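Long-range contacts in telomeric DNA-binding factor trf1 (PDB 6K5S), which probably binds telomeric repeat DNA as a TRF-family factor, the present chain being its all-helical domain: residues A[87-95]-A[208-219]; A[128-136]-A[150-159]. All coordinates share one frame; numbering follows the deposited sequence.

Contact 1: A[87-95]-A[208-219]; sequences LAIFLAAVY and WGKFLSEIACYI
Tyr95 and Leu212 meet near the C-terminal end of helix 76-94: Leu212 lays its branch point over one face of the phenol ring, a CH-pi contact with CG 4.2 Å from the ring centroid and 28° off the normal. Its CD2 methyl bears on the rim at Tyr95 CE1, 3.6 Å away, and its other methyl, CD1, turns from the ring toward Val94 O, 3.6 Å away. That carbonyl oxygen also lies in the plane of the Trp208 indole, at its edge, 3.3 Å from CZ2. A water donates to Val94 O and accepts from Trp208 NE1, so it bridges the end of one helix to the first turn of the other. The Val94 side chain is shared more loosely, CG1 facing the edge of the Phe211 ring and CG2 set 4.2 Å from Ile215 CG2.

The two segments form an antiparallel helix pair, their axes 11.0 Å apart at an angle of 162°, within the all-helical TRF domain, and the seam is almost entirely apolar. At its far end Ile219 is wedged between two leucines one helical turn apart: CG1 lies 3.9 Å from Leu87 CD2, while CG2 lies 4.0 Å from Leu91 CD2. With CG1 beside the backbone N (chi1 -82°) and CG2 beside the carbonyl carbon, the two branches of Ile219 can serve both leucines at once. Tyr95 OH is buried near Ala216 CB with no polar partner in the model. Behind these residues, Val28 of helix 28-36 touches both Tyr95 and Leu212, and Phe113 of helix 102-113 packs on Leu87, Ile215 and Ile219 and stacks edge-to-face with Phe90.

Contact 2: A[128-136]-A[150-159]; sequences YMELKTQAY and ILNDLFPSDM
A buried packing of helix against helix, carrying one side chain-to-backbone hydrogen bond, joins Lys132 and Tyr136 of helix 122-141 to Leu154, Leu151 and Ile150 at the end of helix 147-154. Lys132 lies along its partner segment: its CB presses on the Phe155 ring, 3.6 Å from CZ, and the chain then runs past that ring and bends at chi4 (-58°) to bring NZ within 2.7 Å of Leu154 O. The ammonium approaches at a C=O...N angle of 153°, tilted from the carbonyl plane, and a second bond to Asn106 OD1 of helix 102-113 also holds it. On the way, CE rides over the centre of the Tyr128 ring, 3.4 Å above its plane.

The two antiparallel helices, joined by a five-residue linker, make a helical hairpin of the TRF domain. Near its turn, Leu151 CD2 sits over one face of the Tyr136 ring in a CH-pi contact, 3.8 Å from the centroid, while Ile150 CG2 meets the ring's edge at CD1. The phenol OH is bonded beyond the pair to Gln199. Leu154 fits between Ala135 and Tyr136, with its CD1 methyl 3.7 Å from Tyr136 CB. Cutting Lys132 back to an alanine would probably leave Leu154 O without this donor, the Tyr128 face without its CE methylene and Phe155 CE1 without CD beside it. Thr133, whose hydroxyl meets the edge of Phe155, donates from OG1 to Met129 O, which the Thr133 backbone N-H reaches from the opposite face; the hydroxyl is also bonded to Arg189 of helix 177-195.

Overall arrangement
From the N terminus, the chain first enters contact 1 on helix 76-94, passes through helix 102-113 and then reaches helix 122-141, the first half of contact 2. That contact closes a short loop when 150-159 folds back; helices 159-166, whose first residue belongs to contact 2, 177-195 and 202-205 lead on to 208-219, which returns to 87-95 and closes the long one. Contact 2 therefore nests within contact 1 without crossing it. Their centres lie about 17 Å apart, yet they touch through helix 122-141: Phe90 and Phe211 both pack on Leu131, and Trp208 on Gln134. This middle helix ties the 122-154 hairpin to the pair formed by helices 76-94 and 208-222.

Contact 1: A[87-95]-A[208-219]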
loop_
_atom_site.group_PDB
_atom_site.type_symbol
_atom_site.label_atom_id
_atom_site.label_comp_id
_atom_site.label_asym_id
_atom_site.label_seq_id
_atom_site.Cartn_x
_atom_site.Cartn_y
_atom_site.Cartn_z
ATOM N N LEU A 87 -8.446 13.553 -5.287
ATOM C CA LEU A 87 -8.062 14.722 -4.497
ATOM C C LEU A 87 -6.620 14.634 -4.017
ATOM O O LEU A 87 -5.883 15.632 -4.056
ATOM C CB LEU A 87 -8.999 14.890 -3.294
ATOM C CG LEU A 87 -10.351 15.439 -3.750
ATOM C CD1 LEU A 87 -11.462 14.983 -2.822
ATOM C CD2 LEU A 87 -10.254 16.959 -3.826
ATOM N N ALA A 88 -6.203 13.457 -3.540
ATOM C CA ALA A 88 -4.832 13.315 -3.064
ATOM C C ALA A 88 -3.852 13.517 -4.207
ATOM O O ALA A 88 -2.810 14.168 -4.036
ATOM C CB ALA A 88 -4.639 11.947 -2.402
ATOM N N ILE A 89 -4.183 12.974 -5.388
ATOM C CA ILE A 89 -3.349 13.155 -6.580
ATOM C C ILE A 89 -3.225 14.633 -6.927
ATOM O O ILE A 89 -2.139 15.120 -7.249
ATOM C CB ILE A 89 -3.927 12.358 -7.766
ATOM C CG1 ILE A 89 -3.700 10.857 -7.575
ATOM C CG2 ILE A 89 -3.272 12.785 -9.107
ATOM C CD1 ILE A 89 -4.548 10.014 -8.554
ATOM N N PHE A 90 -4.348 15.361 -6.904
ATOM C CA PHE A 90 -4.323 16.772 -7.275
ATOM C C PHE A 90 -3.469 17.575 -6.302
ATOM O O PHE A 90 -2.639 18.398 -6.721
ATOM C CB PHE A 90 -5.744 17.324 -7.319
ATOM C CG PHE A 90 -5.866 18.629 -8.051
ATOM C CD1 PHE A 90 -5.533 19.823 -7.421
ATOM C CD2 PHE A 90 -6.337 18.667 -9.362
ATOM C CE1 PHE A 90 -5.655 21.032 -8.088
ATOM C CE2 PHE A 90 -6.450 19.881 -10.034
ATOM C CZ PHE A 90 -6.116 21.058 -9.390
ATOM N N LEU A 91 -3.636 17.320 -5.000
ATOM C CA LEU A 91 -2.887 18.055 -3.990
ATOM C C LEU A 91 -1.406 17.708 -4.046
ATOM O O LEU A 91 -0.549 18.590 -3.882
ATOM C CB LEU A 91 -3.481 17.772 -2.607
ATOM C CG LEU A 91 -2.983 18.601 -1.426
ATOM C CD1 LEU A 91 -3.075 20.098 -1.744
ATOM C CD2 LEU A 91 -3.786 18.256 -0.190
ATOM N N ALA A 92 -1.081 16.439 -4.309
ATOM C CA ALA A 92 0.324 16.056 -4.427
ATOM C C ALA A 92 0.945 16.663 -5.674
ATOM O O ALA A 92 2.108 17.092 -5.653
ATOM C CB ALA A 92 0.466 14.539 -4.455
ATOM N N ALA A 93 0.187 16.702 -6.777
ATOM C CA ALA A 93 0.660 17.403 -7.973
ATOM C C ALA A 93 1.002 18.857 -7.665
ATOM O O ALA A 93 2.056 19.360 -8.085
ATOM C CB ALA A 93 -0.385 17.344 -9.093
ATOM N N VAL A 94 0.113 19.563 -6.961
ATOM C CA VAL A 94 0.363 20.995 -6.769
ATOM C C VAL A 94 1.476 21.248 -5.759
ATOM O O VAL A 94 2.119 22.307 -5.802
ATOM C CB VAL A 94 -0.892 21.792 -6.348
ATOM C CG1 VAL A 94 -1.946 21.838 -7.480
ATOM C CG2 VAL A 94 -1.468 21.307 -5.052
ATOM N N TYR A 95 1.751 20.304 -4.866
ATOM C CA TYR A 95 2.916 20.416 -3.997
ATOM C C TYR A 95 4.168 19.796 -4.610
ATOM O O TYR A 95 5.228 19.817 -3.976
ATOM C CB TYR A 95 2.612 19.790 -2.636
ATOM C CG TYR A 95 2.032 20.772 -1.655
ATOM C CD1 TYR A 95 2.830 21.757 -1.068
ATOM C CD2 TYR A 95 0.693 20.740 -1.329
ATOM C CE1 TYR A 95 2.300 22.671 -0.183
ATOM C CE2 TYR A 95 0.156 21.642 -0.439
ATOM C CZ TYR A 95 0.969 22.609 0.136
ATOM O OH TYR A 95 0.437 23.515 1.019
ATOM N N TRP A 208 2.039 32.290 -6.363
ATOM C CA TRP A 208 1.787 30.860 -6.214
ATOM C C TRP A 208 1.413 30.514 -4.779
ATOM O O TRP A 208 0.425 29.809 -4.532
ATOM C CB TRP A 208 3.018 30.080 -6.659
ATOM C CG TRP A 208 2.919 28.604 -6.484
ATOM C CD1 TRP A 208 3.636 27.834 -5.623
ATOM C CD2 TRP A 208 2.072 27.711 -7.215
ATOM N NE1 TRP A 208 3.288 26.504 -5.769
ATOM C CE2 TRP A 208 2.330 26.407 -6.745
ATOM C CE3 TRP A 208 1.112 27.892 -8.211
ATOM C CZ2 TRP A 208 1.664 25.288 -7.244
ATOM C CZ3 TRP A 208 0.463 26.787 -8.724
ATOM C CH2 TRP A 208 0.730 25.498 -8.230
ATOM N N GLY A 209 2.178 31.030 -3.817
ATOM C CA GLY A 209 1.902 30.734 -2.419
ATOM C C GLY A 209 0.465 31.004 -2.035
ATOM O O GLY A 209 -0.150 30.228 -1.301
ATOM N N LYS A 210 -0.110 32.087 -2.565
ATOM C CA LYS A 210 -1.515 32.354 -2.298
ATOM C C LYS A 210 -2.410 31.283 -2.915
ATOM O O LYS A 210 -3.400 30.864 -2.300
ATOM C CB LYS A 210 -1.895 33.743 -2.811
ATOM C CG LYS A 210 -3.220 34.230 -2.277
ATOM C CD LYS A 210 -3.542 35.638 -2.786
ATOM C CE LYS A 210 -4.785 35.629 -3.652
ATOM N NZ LYS A 210 -5.970 35.156 -2.896
ATOM N N PHE A 211 -2.088 30.812 -4.124
ATOM C CA PHE A 211 -2.920 29.748 -4.681
ATOM C C PHE A 211 -2.765 28.464 -3.881
ATOM O O PHE A 211 -3.743 27.741 -3.656
ATOM C CB PHE A 211 -2.586 29.499 -6.156
ATOM C CG PHE A 211 -3.316 28.317 -6.735
ATOM C CD1 PHE A 211 -4.672 28.379 -6.967
ATOM C CD2 PHE A 211 -2.648 27.135 -7.006
ATOM C CE1 PHE A 211 -5.355 27.293 -7.489
ATOM C CE2 PHE A 211 -3.326 26.035 -7.523
ATOM C CZ PHE A 211 -4.675 26.113 -7.764
ATOM N N LEU A 212 -1.544 28.153 -3.458
ATOM C CA LEU A 212 -1.338 26.970 -2.643
ATOM C C LEU A 212 -2.225 27.028 -1.404
ATOM O O LEU A 212 -2.930 26.065 -1.082
ATOM C CB LEU A 212 0.133 26.865 -2.264
ATOM C CG LEU A 212 0.908 25.556 -2.370
ATOM C CD1 LEU A 212 0.869 24.989 -3.772
ATOM C CD2 LEU A 212 2.353 25.821 -1.960
ATOM N N SER A 213 -2.246 28.182 -0.738
ATOM C CA SER A 213 -3.056 28.334 0.465
ATOM C C SER A 213 -4.543 28.240 0.145
ATOM O O SER A 213 -5.313 27.653 0.911
ATOM C CB SER A 213 -2.726 29.662 1.147
ATOM O OG SER A 213 -2.904 29.562 2.549
ATOM N N GLU A 214 -4.962 28.779 -1.002
ATOM C CA GLU A 214 -6.358 28.649 -1.397
ATOM C C GLU A 214 -6.755 27.184 -1.540
ATOM O O GLU A 214 -7.805 26.763 -1.044
ATOM C CB GLU A 214 -6.622 29.388 -2.713
ATOM C CG GLU A 214 -6.306 30.878 -2.728
ATOM C CD GLU A 214 -7.336 31.715 -2.005
ATOM O OE1 GLU A 214 -8.476 31.233 -1.827
ATOM O OE2 GLU A 214 -7.002 32.862 -1.618
ATOM N N ILE A 215 -5.938 26.393 -2.242
ATOM C CA ILE A 215 -6.390 25.060 -2.630
ATOM C C ILE A 215 -6.350 24.114 -1.439
ATOM O O ILE A 215 -7.251 23.285 -1.258
ATOM C CB ILE A 215 -5.571 24.523 -3.822
ATOM C CG1 ILE A 215 -6.250 23.287 -4.412
ATOM C CG2 ILE A 215 -4.155 24.158 -3.411
ATOM C CD1 ILE A 215 -7.475 23.610 -5.207
ATOM N N ALA A 216 -5.329 24.233 -0.590
ATOM C CA ALA A 216 -5.238 23.332 0.555
ATOM C C ALA A 216 -6.391 23.575 1.517
ATOM O O ALA A 216 -7.057 22.628 1.952
ATOM C CB ALA A 216 -3.896 23.499 1.260
ATOM N N CYS A 217 -6.661 24.849 1.821
ATOM C CA CYS A 217 -7.798 25.208 2.663
ATOM C C CYS A 217 -9.102 24.636 2.124
ATOM O O CYS A 217 -9.884 24.044 2.875
ATOM C CB CYS A 217 -7.895 26.724 2.790
ATOM S SG CYS A 217 -6.598 27.435 3.826
ATOM N N TYR A 218 -9.359 24.798 0.821
ATOM C CA TYR A 218 -10.555 24.177 0.258
ATOM C C TYR A 218 -10.541 22.676 0.489
ATOM O O TYR A 218 -11.527 22.095 0.951
ATOM C CB TYR A 218 -10.695 24.462 -1.241
ATOM C CG TYR A 218 -11.881 23.740 -1.849
ATOM C CD1 TYR A 218 -11.802 22.400 -2.207
ATOM C CD2 TYR A 218 -13.084 24.397 -2.066
ATOM C CE1 TYR A 218 -12.885 21.732 -2.745
ATOM C CE2 TYR A 218 -14.174 23.732 -2.614
ATOM C CZ TYR A 218 -14.066 22.403 -2.947
ATOM O OH TYR A 218 -15.140 21.726 -3.493
ATOM N N ILE A 219 -9.453 22.018 0.094
ATOM C CA ILE A 219 -9.428 20.563 0.138
ATOM C C ILE A 219 -9.482 20.094 1.583
ATOM O O ILE A 219 -10.098 19.064 1.891
ATOM C CB ILE A 219 -8.197 20.030 -0.623
ATOM C CG1 ILE A 219 -8.504 19.982 -2.120
ATOM C CG2 ILE A 219 -7.814 18.641 -0.160
ATOM C CD1 ILE A 219 -7.302 19.664 -3.003
HETATM O O HOH W 1 4.604 23.614 -4.927
#

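Contact 2: A[128-136]-A[150-159]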
loop_
_atom_site.group_PDB
_atom_site.type_symbol
_atom_site.label_atom_id
_atom_site.label_comp_id
_atom_site.label_asym_id
_atom_site.label_seq_id
_atom_site.Cartn_x
_atom_site.Cartn_y
_atom_site.Cartn_z
ATOM N N TYR A 128 -11.388 27.117 -9.529
ATOM C CA TYR A 128 -11.185 26.870 -10.956
ATOM C C TYR A 128 -10.472 28.048 -11.622
ATOM O O TYR A 128 -9.506 27.868 -12.377
ATOM C CB TYR A 128 -12.545 26.650 -11.608
ATOM C CG TYR A 128 -12.592 25.848 -12.881
ATOM C CD1 TYR A 128 -11.527 25.051 -13.282
ATOM C CD2 TYR A 128 -13.718 25.881 -13.679
ATOM C CE1 TYR A 128 -11.599 24.316 -14.450
ATOM C CE2 TYR A 128 -13.794 25.138 -14.843
ATOM C CZ TYR A 128 -12.735 24.361 -15.218
ATOM O OH TYR A 128 -12.811 23.616 -16.368
ATOM N N MET A 129 -10.976 29.263 -11.383
ATOM C CA MET A 129 -10.421 30.451 -12.019
ATOM C C MET A 129 -8.967 30.671 -11.630
ATOM O O MET A 129 -8.147 31.063 -12.479
ATOM C CB MET A 129 -11.257 31.681 -11.649
ATOM C CG MET A 129 -10.721 33.014 -12.181
ATOM S SD MET A 129 -11.704 34.439 -11.573
ATOM C CE MET A 129 -11.422 34.378 -9.825
ATOM N N GLU A 130 -8.640 30.494 -10.342
ATOM C CA GLU A 130 -7.263 30.686 -9.898
ATOM C C GLU A 130 -6.349 29.593 -10.439
ATOM O O GLU A 130 -5.175 29.844 -10.735
ATOM C CB GLU A 130 -7.187 30.721 -8.362
ATOM C CG GLU A 130 -7.926 31.904 -7.685
ATOM C CD GLU A 130 -7.436 33.291 -8.122
ATOM O OE1 GLU A 130 -6.289 33.428 -8.605
ATOM O OE2 GLU A 130 -8.209 34.267 -7.978
ATOM N N LEU A 131 -6.845 28.365 -10.521
ATOM C CA LEU A 131 -6.054 27.316 -11.158
ATOM C C LEU A 131 -5.709 27.700 -12.592
ATOM O O LEU A 131 -4.554 27.585 -13.013
ATOM C CB LEU A 131 -6.804 25.977 -11.137
ATOM C CG LEU A 131 -6.045 24.867 -11.887
ATOM C CD1 LEU A 131 -4.707 24.548 -11.209
ATOM C CD2 LEU A 131 -6.907 23.609 -11.923
ATOM N N LYS A 132 -6.709 28.126 -13.368
ATOM C CA LYS A 132 -6.454 28.516 -14.752
ATOM C C LYS A 132 -5.437 29.654 -14.810
ATOM O O LYS A 132 -4.556 29.666 -15.674
ATOM C CB LYS A 132 -7.764 28.921 -15.440
ATOM C CG LYS A 132 -8.781 27.754 -15.591
ATOM C CD LYS A 132 -10.154 28.280 -16.055
ATOM C CE LYS A 132 -11.140 27.137 -16.440
ATOM N NZ LYS A 132 -10.565 26.293 -17.524
ATOM N N THR A 133 -5.505 30.574 -13.853
ATOM C CA THR A 133 -4.557 31.686 -13.820
ATOM C C THR A 133 -3.130 31.191 -13.595
ATOM O O THR A 133 -2.199 31.641 -14.268
ATOM C CB THR A 133 -4.949 32.692 -12.734
ATOM O OG1 THR A 133 -6.280 33.154 -12.994
ATOM C CG2 THR A 133 -3.979 33.898 -12.773
ATOM N N GLN A 134 -2.942 30.255 -12.660
ATOM C CA GLN A 134 -1.612 29.681 -12.464
ATOM C C GLN A 134 -1.170 28.856 -13.669
ATOM O O GLN A 134 0.018 28.856 -14.017
ATOM C CB GLN A 134 -1.563 28.825 -11.190
ATOM C CG GLN A 134 -1.770 29.626 -9.874
ATOM C CD GLN A 134 -0.813 30.819 -9.746
ATOM O OE1 GLN A 134 0.388 30.682 -9.977
ATOM N NE2 GLN A 134 -1.346 31.976 -9.366
ATOM N N ALA A 135 -2.089 28.118 -14.303
ATOM C CA ALA A 135 -1.693 27.402 -15.518
ATOM C C ALA A 135 -1.207 28.379 -16.583
ATOM O O ALA A 135 -0.224 28.110 -17.280
ATOM C CB ALA A 135 -2.848 26.557 -16.055
ATOM N N TYR A 136 -1.905 29.511 -16.730
ATOM C CA TYR A 136 -1.494 30.517 -17.693
ATOM C C TYR A 136 -0.105 31.052 -17.358
ATOM O O TYR A 136 0.762 31.141 -18.235
ATOM C CB TYR A 136 -2.535 31.651 -17.744
ATOM C CG TYR A 136 -2.082 32.862 -18.541
ATOM C CD1 TYR A 136 -1.951 32.790 -19.933
ATOM C CD2 TYR A 136 -1.778 34.075 -17.909
ATOM C CE1 TYR A 136 -1.529 33.895 -20.681
ATOM C CE2 TYR A 136 -1.346 35.182 -18.641
ATOM C CZ TYR A 136 -1.241 35.084 -20.042
ATOM O OH TYR A 136 -0.831 36.164 -20.795
ATOM N N ILE A 150 -2.623 30.455 -25.316
ATOM C CA ILE A 150 -2.740 29.888 -23.976
ATOM C C ILE A 150 -4.075 30.263 -23.356
ATOM O O ILE A 150 -4.799 29.417 -22.804
ATOM C CB ILE A 150 -1.568 30.365 -23.100
ATOM C CG1 ILE A 150 -0.262 30.082 -23.830
ATOM C CG2 ILE A 150 -1.660 29.731 -21.728
ATOM C CD1 ILE A 150 0.909 30.032 -22.959
ATOM N N LEU A 151 -4.429 31.535 -23.463
ATOM C CA LEU A 151 -5.616 32.016 -22.776
ATOM C C LEU A 151 -6.877 31.434 -23.387
ATOM O O LEU A 151 -7.833 31.137 -22.663
ATOM C CB LEU A 151 -5.651 33.539 -22.791
ATOM C CG LEU A 151 -4.718 34.178 -21.775
ATOM C CD1 LEU A 151 -4.473 35.670 -22.050
ATOM C CD2 LEU A 151 -5.293 33.985 -20.360
ATOM N N ASN A 152 -6.902 31.262 -24.716
ATOM C CA ASN A 152 -8.091 30.714 -25.354
ATOM C C ASN A 152 -8.282 29.251 -24.988
ATOM O O ASN A 152 -9.420 28.771 -24.938
ATOM C CB ASN A 152 -8.018 30.884 -26.877
ATOM C CG ASN A 152 -8.357 32.300 -27.331
ATOM O OD1 ASN A 152 -8.858 33.129 -26.560
ATOM N ND2 ASN A 152 -8.059 32.592 -28.594
ATOM N N ASP A 153 -7.192 28.530 -24.702
ATOM C CA ASP A 153 -7.331 27.165 -24.206
ATOM C C ASP A 153 -7.827 27.158 -22.770
ATOM O O ASP A 153 -8.691 26.351 -22.406
ATOM C CB ASP A 153 -5.996 26.426 -24.283
ATOM C CG ASP A 153 -5.609 26.077 -25.693
ATOM O OD1 ASP A 153 -6.421 26.308 -26.620
ATOM O OD2 ASP A 153 -4.486 25.579 -25.871
ATOM N N LEU A 154 -7.283 28.042 -21.935
ATOM C CA LEU A 154 -7.572 27.964 -20.511
ATOM C C LEU A 154 -8.891 28.619 -20.141
ATOM O O LEU A 154 -9.490 28.241 -19.134
ATOM C CB LEU A 154 -6.442 28.605 -19.717
ATOM C CG LEU A 154 -5.206 27.722 -19.604
ATOM C CD1 LEU A 154 -4.087 28.542 -18.993
ATOM C CD2 LEU A 154 -5.488 26.460 -18.783
ATOM N N PHE A 155 -9.334 29.607 -20.918
ATOM C CA PHE A 155 -10.558 30.359 -20.663
ATOM C C PHE A 155 -11.387 30.309 -21.939
ATOM O O PHE A 155 -11.520 31.316 -22.653
ATOM C CB PHE A 155 -10.256 31.810 -20.282
ATOM C CG PHE A 155 -9.474 31.973 -19.009
ATOM C CD1 PHE A 155 -10.128 32.099 -17.795
ATOM C CD2 PHE A 155 -8.090 32.045 -19.026
ATOM C CE1 PHE A 155 -9.419 32.253 -16.612
ATOM C CE2 PHE A 155 -7.377 32.197 -17.835
ATOM C CZ PHE A 155 -8.050 32.308 -16.630
ATOM N N PRO A 156 -11.957 29.151 -22.258
ATOM C CA PRO A 156 -12.480 28.928 -23.606
ATOM C C PRO A 156 -13.860 29.546 -23.776
ATOM O O PRO A 156 -14.534 29.910 -22.816
ATOM C CB PRO A 156 -12.526 27.401 -23.714
ATOM C CG PRO A 156 -12.728 26.930 -22.304
ATOM C CD PRO A 156 -12.144 27.972 -21.384
ATOM N N SER A 157 -14.269 29.659 -25.042
ATOM C CA SER A 157 -15.575 30.223 -25.360
ATOM C C SER A 157 -16.724 29.250 -25.103
ATOM O O SER A 157 -17.868 29.696 -24.959
ATOM C CB SER A 157 -15.607 30.683 -26.822
ATOM O OG SER A 157 -15.527 29.569 -27.700
ATOM N N ASP A 158 -16.451 27.945 -25.033
ATOM C CA ASP A 158 -17.485 26.934 -24.837
ATOM C C ASP A 158 -17.691 26.560 -23.366
ATOM O O ASP A 158 -18.134 25.440 -23.073
ATOM C CB ASP A 158 -17.161 25.685 -25.668
ATOM C CG ASP A 158 -15.912 24.946 -25.174
ATOM O OD1 ASP A 158 -15.185 25.489 -24.320
ATOM O OD2 ASP A 158 -15.654 23.808 -25.633
ATOM N N MET A 159 -17.375 27.459 -22.427
ATOM C CA MET A 159 -17.468 27.095 -21.013
ATOM C C MET A 159 -18.899 26.712 -20.648
ATOM O O MET A 159 -19.117 25.796 -19.845
ATOM C CB MET A 159 -16.973 28.240 -20.125
ATOM C CG MET A 159 -15.467 28.219 -19.804
ATOM S SD MET A 159 -14.969 29.270 -18.403
ATOM C CE MET A 159 -15.721 28.341 -17.102
#